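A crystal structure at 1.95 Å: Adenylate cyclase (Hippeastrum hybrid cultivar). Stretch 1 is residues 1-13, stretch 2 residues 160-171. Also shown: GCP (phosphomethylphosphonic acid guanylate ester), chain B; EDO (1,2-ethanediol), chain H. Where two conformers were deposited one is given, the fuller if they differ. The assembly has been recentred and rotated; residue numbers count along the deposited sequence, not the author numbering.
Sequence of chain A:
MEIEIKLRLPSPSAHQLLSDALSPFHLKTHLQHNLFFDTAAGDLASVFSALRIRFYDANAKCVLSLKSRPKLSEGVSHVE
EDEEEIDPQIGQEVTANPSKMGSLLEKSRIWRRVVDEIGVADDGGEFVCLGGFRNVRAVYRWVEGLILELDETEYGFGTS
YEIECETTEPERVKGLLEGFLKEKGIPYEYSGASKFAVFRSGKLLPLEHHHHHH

Stretch 1 1-13: MEIEIKLRLPSPS
Stretch 2 (160-171) SYEIECETTEPE

The strand from Glu2 runs antiparallel to the strand through Ser160-Glu166, which begins earlier in the chain; their N-to-C directions are 156° apart. Both are extended: phi runs from -82° (Glu166) to -149° (Cys165), psi from 111° (Lys6) to 160° (Glu162). Glu4 faces Glu166, Lys6 faces Glu164 and Arg8 faces Glu162 as non-hydrogen-bonded pairs. Ile5-Cys165 and Leu7-Ile163 are the hydrogen-bonded pairs between them, with Ile5 CA to Cys165 CA 5.1 Å and Leu7 CA to Ile163 CA 5.4 Å.

Ile5 N donates to Cys165 O (2.8 Å), and Cys165 N returns to Ile5 O (3.1 Å). Leu7 N to Ile163 O is 3.0 Å; Ile163 N to Leu7 O is 2.9 Å. Thr167 N to Ile3 O (3.2 Å) and Leu9 N to Tyr161 O (2.9 Å) extend the ladder. One water accepts from Arg8 NE (3.1 Å from its O) and Tyr161 N (2.9 Å), and donates to Leu9 O (2.7 Å).

Side chains alternate. Ile5, Leu7 and Leu9 share one face with Cys165, Ile163 and Tyr161, where apolar packing excludes water. Leu7 CB meets Ile163 CG2 at 3.9 Å. Ile5 (m, m) brings CD1 to 4.1 Å from Pro170 CB. Tyr161 (chi1 m, chi2 -96°) has Ser11 O over one ring face, and its OH lies 3.3 Å from Pro12 CG.

The other face is charged. Glu4 OE1 and Glu164 OE1, 3.6 Å apart, would repel if both were ionised. Glu164 OE1 lies 2.7 Å from GCP O1G, so an acid group there probably holds a proton. Lys6 (m, t, t, t) reaches GCP: NZ to O1G is a weak hydrogen bond of 3.0 Å.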

ATOM      1  N   MET A   1     -16.636   1.793   2.150  1.00 59.50           N
ATOM      2  CA  MET A   1     -16.446   3.178   2.569  1.00 61.71           C
ATOM      3  C   MET A   1     -14.993   3.406   2.957  1.00 60.31           C
ATOM      4  O   MET A   1     -14.437   2.660   3.764  1.00 68.64           O
ATOM      5  CB  MET A   1     -17.366   3.526   3.740  1.00 68.37           C
ATOM      6  CG  MET A   1     -17.523   5.015   3.979  1.00 71.65           C
ATOM      7  SD  MET A   1     -18.272   5.853   2.564  1.00 76.95           S
ATOM      8  CE  MET A   1     -19.684   6.638   3.343  1.00 79.69           C
ATOM      9  N   GLU A   2     -14.375   4.419   2.347  0.51 48.85           N
ATOM     10  CA  GLU A   2     -12.976   4.761   2.578  0.51 40.72           C
ATOM     11  C   GLU A   2     -12.911   5.955   3.525  0.51 45.51           C
ATOM     12  O   GLU A   2     -13.500   7.005   3.245  0.51 46.87           O
ATOM     13  CB  GLU A   2     -12.278   5.080   1.255  0.51 35.70           C
ATOM     14  CG  GLU A   2     -10.782   5.280   1.360  0.51 26.60           C
ATOM     15  CD  GLU A   2     -10.008   3.983   1.203  0.51 39.53           C
ATOM     16  OE1 GLU A   2     -10.608   2.904   1.390  0.51 32.72           O
ATOM     17  OE2 GLU A   2      -8.800   4.042   0.897  0.51 47.21           O
ATOM     18  N   ILE A   3     -12.202   5.795   4.641  1.00 47.33           N
ATOM     19  CA  ILE A   3     -12.100   6.822   5.674  1.00 46.39           C
ATOM     20  C   ILE A   3     -10.650   7.270   5.796  1.00 49.31           C
ATOM     21  O   ILE A   3      -9.752   6.445   6.008  1.00 38.11           O
ATOM     22  CB  ILE A   3     -12.623   6.308   7.025  1.00 53.80           C
ATOM     23  CG1 ILE A   3     -14.080   5.864   6.890  1.00 55.77           C
ATOM     24  CG2 ILE A   3     -12.482   7.387   8.085  1.00 58.89           C
ATOM     25  CD1 ILE A   3     -14.827   5.760   8.202  1.00 60.95           C
ATOM     26  N   GLU A   4     -10.424   8.582   5.680  1.00 39.77           N
ATOM     27  CA  GLU A   4      -9.088   9.148   5.800  0.52 41.72           C
ATOM     28  C   GLU A   4      -9.132  10.416   6.642  1.00 48.60           C
ATOM     29  O   GLU A   4     -10.129  11.150   6.667  1.00 37.13           O
ATOM     30  CB  GLU A   4      -8.451   9.467   4.429  0.52 41.52           C
ATOM     31  CG  GLU A   4      -7.548   8.352   3.895  0.52 43.23           C
ATOM     32  CD  GLU A   4      -6.528   8.813   2.866  0.52 42.60           C
ATOM     33  OE1 GLU A   4      -6.935   9.163   1.740  0.52 42.55           O
ATOM     34  OE2 GLU A   4      -5.315   8.807   3.177  0.52 36.91           O
ATOM     35  N   ILE A   5      -8.045  10.648   7.356  1.00 44.41           N
ATOM     36  CA  ILE A   5      -7.778  11.929   7.996  1.00 42.90           C
ATOM     37  C   ILE A   5      -7.050  12.777   6.963  1.00 37.66           C
ATOM     38  O   ILE A   5      -6.206  12.262   6.223  1.00 30.99           O
ATOM     39  CB  ILE A   5      -6.936  11.741   9.275  1.00 39.34           C
ATOM     40  CG1 ILE A   5      -7.611  10.739  10.223  1.00 39.81           C
ATOM     41  CG2 ILE A   5      -6.671  13.062   9.960  1.00 33.78           C
ATOM     42  CD1 ILE A   5      -8.993  11.118  10.600  1.00 42.60           C
ATOM     43  N   LYS A   6      -7.386  14.066   6.863  1.00 34.45           N
ATOM     44  CA  LYS A   6      -6.772  14.922   5.848  1.00 34.28           C
ATOM     45  C   LYS A   6      -6.488  16.291   6.452  1.00 33.51           C
ATOM     46  O   LYS A   6      -7.418  17.047   6.751  1.00 37.31           O
ATOM     47  CB  LYS A   6      -7.661  15.039   4.607  1.00 37.92           C
ATOM     48  CG  LYS A   6      -7.780  13.745   3.809  1.00 43.42           C
ATOM     49  CD  LYS A   6      -8.517  13.947   2.497  1.00 50.90           C
ATOM     50  CE  LYS A   6      -8.576  12.662   1.691  1.00 52.30           C
ATOM     51  NZ  LYS A   6      -9.281  12.886   0.398  1.00 58.54           N
ATOM     52  N   LEU A   7      -5.206  16.605   6.627  1.00 32.77           N
ATOM     53  CA  LEU A   7      -4.752  17.873   7.190  1.00 38.32           C
ATOM     54  C   LEU A   7      -3.933  18.624   6.149  1.00 39.25           C
ATOM     55  O   LEU A   7      -3.171  18.017   5.395  1.00 32.73           O
ATOM     56  CB  LEU A   7      -3.901  17.644   8.432  1.00 33.61           C
ATOM     57  CG  LEU A   7      -4.414  16.617   9.444  1.00 36.98           C
ATOM     58  CD1 LEU A   7      -3.336  16.335  10.480  1.00 38.97           C
ATOM     59  CD2 LEU A   7      -5.689  17.108  10.127  1.00 38.58           C
ATOM     60  N   ARG A   8      -4.073  19.945   6.104  1.00 35.93           N
ATOM     61  CA  ARG A   8      -3.346  20.750   5.130  1.00 32.82           C
ATOM     62  C   ARG A   8      -2.201  21.487   5.820  1.00 31.30           C
ATOM     63  O   ARG A   8      -2.391  22.060   6.893  1.00 37.32           O
ATOM     64  CB  ARG A   8      -4.289  21.737   4.440  1.00 36.48           C
ATOM     65  CG  ARG A   8      -3.617  22.607   3.387  1.00 33.64           C
ATOM     66  CD  ARG A   8      -4.627  23.513   2.700  1.00 44.52           C
ATOM     67  NE  ARG A   8      -3.980  24.383   1.728  1.00 52.20           N
ATOM     68  CZ  ARG A   8      -4.544  25.467   1.206  1.00 53.98           C
ATOM     69  NH1 ARG A   8      -5.780  25.823   1.559  1.00 56.60           N
ATOM     70  NH2 ARG A   8      -3.869  26.200   0.331  1.00 42.12           N
ATOM     71  N   LEU A   9      -0.995  21.464   5.198  1.00 33.88           N
ATOM     72  CA  LEU A   9       0.100  22.297   5.687  1.00 39.37           C
ATOM     73  C   LEU A   9       0.131  23.636   4.938  1.00 34.17           C
ATOM     74  O   LEU A   9      -0.122  23.678   3.724  1.00 37.43           O
ATOM     75  CB  LEU A   9       1.442  21.591   5.522  1.00 26.53           C
ATOM     76  CG  LEU A   9       1.424  20.111   5.916  1.00 31.01           C
ATOM     77  CD1 LEU A   9       2.788  19.520   5.736  1.00 32.27           C
ATOM     78  CD2 LEU A   9       1.003  19.980   7.356  1.00 28.04           C
ATOM     79  N   PRO A  10       0.494  24.729   5.623  1.00 30.94           N
ATOM     80  CA  PRO A  10       0.401  26.067   4.991  1.00 31.31           C
ATOM     81  C   PRO A  10       1.506  26.421   4.002  1.00 32.75           C
ATOM     82  O   PRO A  10       1.318  27.363   3.220  1.00 33.45           O
ATOM     83  CB  PRO A  10       0.454  27.036   6.193  1.00 33.81           C
ATOM     84  CG  PRO A  10       1.094  26.240   7.308  1.00 29.39           C
ATOM     85  CD  PRO A  10       0.671  24.804   7.088  1.00 26.21           C
ATOM     86  N   SER A  11       2.661  25.772   4.015  1.00 27.81           N
ATOM     87  CA  SER A  11       3.824  26.416   3.425  1.00 27.44           C
ATOM     88  C   SER A  11       4.864  25.374   3.082  1.00 31.20           C
ATOM     89  O   SER A  11       4.853  24.269   3.647  1.00 30.62           O
ATOM     90  CB  SER A  11       4.430  27.446   4.391  1.00 29.07           C
ATOM     91  OG  SER A  11       4.979  26.749   5.502  1.00 26.03           O
ATOM     92  N   PRO A  12       5.799  25.698   2.190  1.00 33.62           N
ATOM     93  CA  PRO A  12       6.973  24.835   1.980  1.00 33.29           C
ATOM     94  C   PRO A  12       7.755  24.546   3.249  1.00 31.49           C
ATOM     95  O   PRO A  12       8.206  23.416   3.452  1.00 29.52           O
ATOM     96  CB  PRO A  12       7.820  25.641   0.986  1.00 28.57           C
ATOM     97  CG  PRO A  12       6.792  26.441   0.200  1.00 29.52           C
ATOM     98  CD  PRO A  12       5.763  26.835   1.252  1.00 32.05           C
ATOM     99  N   SER A  13       7.950  25.546   4.101  1.00 29.53           N
ATOM    100  CA  SER A  13       8.748  25.336   5.301  1.00 28.35           C
ATOM    101  C   SER A  13       8.076  24.341   6.231  1.00 33.96           C
ATOM    102  O   SER A  13       8.749  23.474   6.810  1.00 30.34           O
ATOM    103  CB  SER A  13       9.022  26.682   6.004  1.00 32.14           C
ATOM    104  OG  SER A  13       7.851  27.293   6.534  1.00 27.95           O
ATOM    105  N   SER A 160      -0.051  22.870  -3.191  1.00 29.35           N
ATOM    106  CA  SER A 160      -0.579  22.638  -1.855  1.00 30.21           C
ATOM    107  C   SER A 160       0.142  21.448  -1.235  1.00 29.12           C
ATOM    108  O   SER A 160       0.733  20.626  -1.940  1.00 29.51           O
ATOM    109  CB  SER A 160      -2.090  22.387  -1.875  1.00 38.85           C
ATOM    110  OG  SER A 160      -2.396  21.093  -2.354  1.00 45.80           O
ATOM    111  N   TYR A 161       0.098  21.375   0.093  1.00 29.84           N
ATOM    112  CA  TYR A 161       0.754  20.313   0.852  1.00 30.74           C
ATOM    113  C   TYR A 161      -0.259  19.716   1.818  1.00 32.80           C
ATOM    114  O   TYR A 161      -0.987  20.460   2.490  1.00 33.16           O
ATOM    115  CB  TYR A 161       1.970  20.848   1.623  1.00 33.84           C
ATOM    116  CG  TYR A 161       2.942  21.661   0.792  1.00 41.13           C
ATOM    117  CD1 TYR A 161       4.071  21.067   0.230  1.00 42.32           C
ATOM    118  CD2 TYR A 161       2.748  23.030   0.588  1.00 43.72           C
ATOM    119  CE1 TYR A 161       4.963  21.801  -0.523  1.00 40.20           C
ATOM    120  CE2 TYR A 161       3.633  23.769  -0.165  1.00 41.82           C
ATOM    121  CZ  TYR A 161       4.741  23.149  -0.714  1.00 41.13           C
ATOM    122  OH  TYR A 161       5.627  23.884  -1.471  1.00 57.07           O
ATOM    123  N   GLU A 162      -0.331  18.383   1.880  1.00 28.98           N
ATOM    124  CA  GLU A 162      -1.240  17.752   2.817  1.00 29.73           C
ATOM    125  C   GLU A 162      -0.544  16.571   3.463  1.00 29.79           C
ATOM    126  O   GLU A 162       0.430  16.024   2.929  1.00 32.34           O
ATOM    127  CB  GLU A 162      -2.538  17.241   2.178  1.00 44.63           C
ATOM    128  CG  GLU A 162      -3.275  18.217   1.302  1.00 53.34           C
ATOM    129  CD  GLU A 162      -4.298  17.528   0.423  1.00 65.36           C
ATOM    130  OE1 GLU A 162      -5.167  16.824   0.974  1.00 78.40           O
ATOM    131  OE2 GLU A 162      -4.205  17.667  -0.810  1.00 59.76           O
ATOM    132  N   ILE A 163      -1.073  16.164   4.605  1.00 32.52           N
ATOM    133  CA  ILE A 163      -0.757  14.855   5.168  1.00 35.10           C
ATOM    134  C   ILE A 163      -2.063  14.122   5.448  1.00 39.41           C
ATOM    135  O   ILE A 163      -3.043  14.729   5.898  1.00 40.46           O
ATOM    136  CB  ILE A 163       0.126  14.963   6.429  1.00 37.80           C
ATOM    137  CG1 ILE A 163       0.546  13.544   6.871  1.00 40.38           C
ATOM    138  CG2 ILE A 163      -0.587  15.714   7.538  1.00 41.91           C
ATOM    139  CD1 ILE A 163       1.917  13.462   7.484  1.00 38.23           C
ATOM    140  N   GLU A 164      -2.087  12.816   5.149  1.00 32.78           N
ATOM    141  CA  GLU A 164      -3.315  12.033   5.210  1.00 30.59           C
ATOM    142  C   GLU A 164      -3.022  10.655   5.781  1.00 29.23           C
ATOM    143  O   GLU A 164      -1.897  10.166   5.691  1.00 28.24           O
ATOM    144  CB  GLU A 164      -3.960  11.890   3.833  1.00 33.29           C
ATOM    145  CG  GLU A 164      -4.169  13.241   3.163  1.00 49.20           C
ATOM    146  CD  GLU A 164      -4.619  13.124   1.735  1.00 57.92           C
ATOM    147  OE1 GLU A 164      -4.744  11.979   1.240  1.00 59.61           O
ATOM    148  OE2 GLU A 164      -4.836  14.182   1.109  1.00 69.42           O
ATOM    149  N   CYS A 165      -4.064  10.043   6.354  1.00 30.14           N
ATOM    150  CA  CYS A 165      -3.959   8.746   7.020  1.00 36.11           C
ATOM    151  C   CYS A 165      -5.274   7.987   6.893  1.00 40.37           C
ATOM    152  O   CYS A 165      -6.301   8.427   7.416  1.00 35.15           O
ATOM    153  CB  CYS A 165      -3.590   8.925   8.496  1.00 30.90           C
ATOM    154  SG  CYS A 165      -3.316   7.349   9.335  1.00 37.97           S
ATOM    155  N   GLU A 166      -5.237   6.833   6.225  1.00 33.93           N
ATOM    156  CA  GLU A 166      -6.397   5.956   6.125  1.00 34.81           C
ATOM    157  C   GLU A 166      -6.500   5.112   7.388  1.00 38.46           C
ATOM    158  O   GLU A 166      -5.510   4.523   7.832  1.00 38.17           O
ATOM    159  CB  GLU A 166      -6.281   5.056   4.888  1.00 48.92           C
ATOM    160  CG  GLU A 166      -7.603   4.782   4.155  1.00 63.28           C
ATOM    161  CD  GLU A 166      -8.387   3.615   4.740  1.00 73.71           C
ATOM    162  OE1 GLU A 166      -7.778   2.803   5.473  1.00 69.85           O
ATOM    163  OE2 GLU A 166      -9.608   3.509   4.462  1.00 76.27           O
ATOM    164  N   THR A 167      -7.695   5.044   7.963  1.00 34.16           N
ATOM    165  CA  THR A 167      -7.840   4.374   9.245  1.00 35.79           C
ATOM    166  C   THR A 167      -9.281   3.914   9.412  1.00 40.85           C
ATOM    167  O   THR A 167     -10.199   4.429   8.767  1.00 39.51           O
ATOM    168  CB  THR A 167      -7.432   5.302  10.388  1.00 37.77           C
ATOM    169  OG1 THR A 167      -7.618   4.646  11.648  1.00 38.99           O
ATOM    170  CG2 THR A 167      -8.270   6.587  10.345  1.00 38.31           C
ATOM    171  N   THR A 168      -9.461   2.918  10.278  1.00 44.94           N
ATOM    172  CA  THR A 168     -10.787   2.509  10.707  1.00 37.30           C
ATOM    173  C   THR A 168     -11.197   3.186  12.005  1.00 39.48           C
ATOM    174  O   THR A 168     -12.340   3.012  12.439  1.00 43.46           O
ATOM    175  CB  THR A 168     -10.861   0.984  10.883  1.00 41.99           C
ATOM    176  OG1 THR A 168     -10.046   0.586  11.993  1.00 38.70           O
ATOM    177  CG2 THR A 168     -10.385   0.286   9.640  1.00 37.13           C
ATOM    178  N   GLU A 169     -10.293   3.959  12.626  1.00 42.21           N
ATOM    179  CA  GLU A 169     -10.564   4.668  13.871  1.00 39.91           C
ATOM    180  C   GLU A 169     -10.312   6.171  13.688  1.00 48.66           C
ATOM    181  O   GLU A 169      -9.378   6.721  14.272  1.00 39.62           O
ATOM    182  CB  GLU A 169      -9.705   4.147  15.022  1.00 39.96           C
ATOM    183  CG  GLU A 169      -9.614   2.633  15.155  1.00 44.15           C
ATOM    184  CD  GLU A 169      -8.803   2.218  16.376  1.00 40.02           C
ATOM    185  OE1 GLU A 169      -9.147   2.647  17.501  1.00 45.89           O
ATOM    186  OE2 GLU A 169      -7.800   1.505  16.209  1.00 51.89           O
ATOM    187  N   PRO A 170     -11.167   6.856  12.916  1.00 48.56           N
ATOM    188  CA  PRO A 170     -10.854   8.261  12.573  1.00 44.45           C
ATOM    189  C   PRO A 170     -10.700   9.186  13.768  1.00 41.36           C
ATOM    190  O   PRO A 170      -9.773  10.006  13.783  1.00 41.76           O
ATOM    191  CB  PRO A 170     -12.041   8.677  11.688  1.00 44.43           C
ATOM    192  CG  PRO A 170     -13.116   7.656  11.961  1.00 46.94           C
ATOM    193  CD  PRO A 170     -12.403   6.391  12.275  1.00 50.04           C
ATOM    194  N   GLU A 171     -11.564   9.094  14.774  1.00 43.12           N
ATOM    195  CA  GLU A 171     -11.473  10.061  15.862  1.00 45.75           C
ATOM    196  C   GLU A 171     -10.205   9.868  16.687  1.00 48.24           C
ATOM    197  O   GLU A 171      -9.566  10.847  17.082  1.00 49.98           O
ATOM    198  CB  GLU A 171     -12.719   9.993  16.749  1.00 53.86           C
ATOM    199  CG  GLU A 171     -13.960  10.439  16.004  1.00 63.83           C
ATOM    200  CD  GLU A 171     -13.874  11.892  15.562  1.00 75.55           C
ATOM    201  OE1 GLU A 171     -14.527  12.240  14.556  1.00 78.89           O
ATOM    202  OE2 GLU A 171     -13.170  12.689  16.225  1.00 80.97           O
TER
HETATM  203  PG  GCP B 301      -6.411  11.882  -1.834  1.00 63.84           P
HETATM  204  O1G GCP B 301      -6.489  12.785  -0.640  1.00 64.16           O
HETATM  205  O2G GCP B 301      -5.251  12.276  -2.723  1.00 55.15           O
HETATM  206  O3G GCP B 301      -7.705  11.952  -2.607  1.00 72.85           O
HETATM  207  C3B GCP B 301      -6.144  10.177  -1.234  1.00 51.60           C
HETATM  208  PB  GCP B 301      -6.126   9.037  -2.696  1.00 51.64           P
HETATM  209  O1B GCP B 301      -7.157   9.408  -3.723  1.00 43.23           O
HETATM  210  O2B GCP B 301      -4.743   8.951  -3.293  1.00 47.02           O
HETATM  211  O3A GCP B 301      -6.524   7.563  -2.086  1.00 66.06           O
HETATM  212  PA  GCP B 301      -6.297   6.222  -3.010  1.00 85.82           P
HETATM  213  O1A GCP B 301      -7.525   5.351  -2.818  1.00 95.47           O
HETATM  214  O2A GCP B 301      -6.200   6.670  -4.453  1.00 94.49           O
HETATM  215  O5' GCP B 301      -4.866   5.446  -2.561  1.00 69.06           O
HETATM  216  C5' GCP B 301      -4.218   5.849  -1.362  1.00 64.51           C
HETATM  217  C4' GCP B 301      -5.088   5.489  -0.083  1.00 68.33           C
HETATM  218  O4' GCP B 301      -5.683   4.047  -0.105  1.00 61.93           O
HETATM  219  C3' GCP B 301      -4.340   5.525   0.952  1.00 71.52           C
HETATM  220  O3' GCP B 301      -5.033   6.184   2.041  1.00 75.75           O
HETATM  221  C2' GCP B 301      -3.904   3.946   1.312  1.00 72.32           C
HETATM  222  O2' GCP B 301      -3.887   3.681   2.764  1.00 62.66           O
HETATM  223  C1' GCP B 301      -4.676   3.145   0.684  1.00 65.36           C
HETATM  224  N9  GCP B 301      -3.861   2.290  -0.268  1.00 72.08           N
HETATM  225  C8  GCP B 301      -3.736   2.636  -1.555  1.00 72.62           C
HETATM  226  N7  GCP B 301      -2.973   1.721  -2.180  1.00 63.69           N
HETATM  227  C5  GCP B 301      -2.620   0.799  -1.270  1.00 67.05           C
HETATM  228  C6  GCP B 301      -1.846  -0.355  -1.362  1.00 64.40           C
HETATM  229  O6  GCP B 301      -1.364  -0.666  -2.401  1.00 70.34           O
HETATM  230  N1  GCP B 301      -1.646  -1.112  -0.283  1.00 61.34           N
HETATM  231  C2  GCP B 301      -2.199  -0.755   0.907  1.00 58.69           C
HETATM  232  N2  GCP B 301      -1.911  -1.660   2.018  1.00 60.80           N
HETATM  233  N3  GCP B 301      -2.954   0.373   1.000  1.00 69.48           N
HETATM  234  C4  GCP B 301      -3.164   1.149  -0.091  1.00 71.59           C
HETATM  235  C1  EDO H 307      -4.202  26.593   5.503  1.00 58.16           C
HETATM  236  O1  EDO H 307      -3.360  26.749   4.351  1.00 63.79           O
HETATM  237  C2  EDO H 307      -3.998  25.206   6.086  1.00 45.08           C
HETATM  238  O2  EDO H 307      -2.675  25.099   6.625  1.00 35.63           O
HETATM  239  O   HOH W   1      -7.269  15.445  -0.720  1.00 49.44           O
HETATM  240  O   HOH W   2      -0.938  23.868   1.194  1.00 26.90           O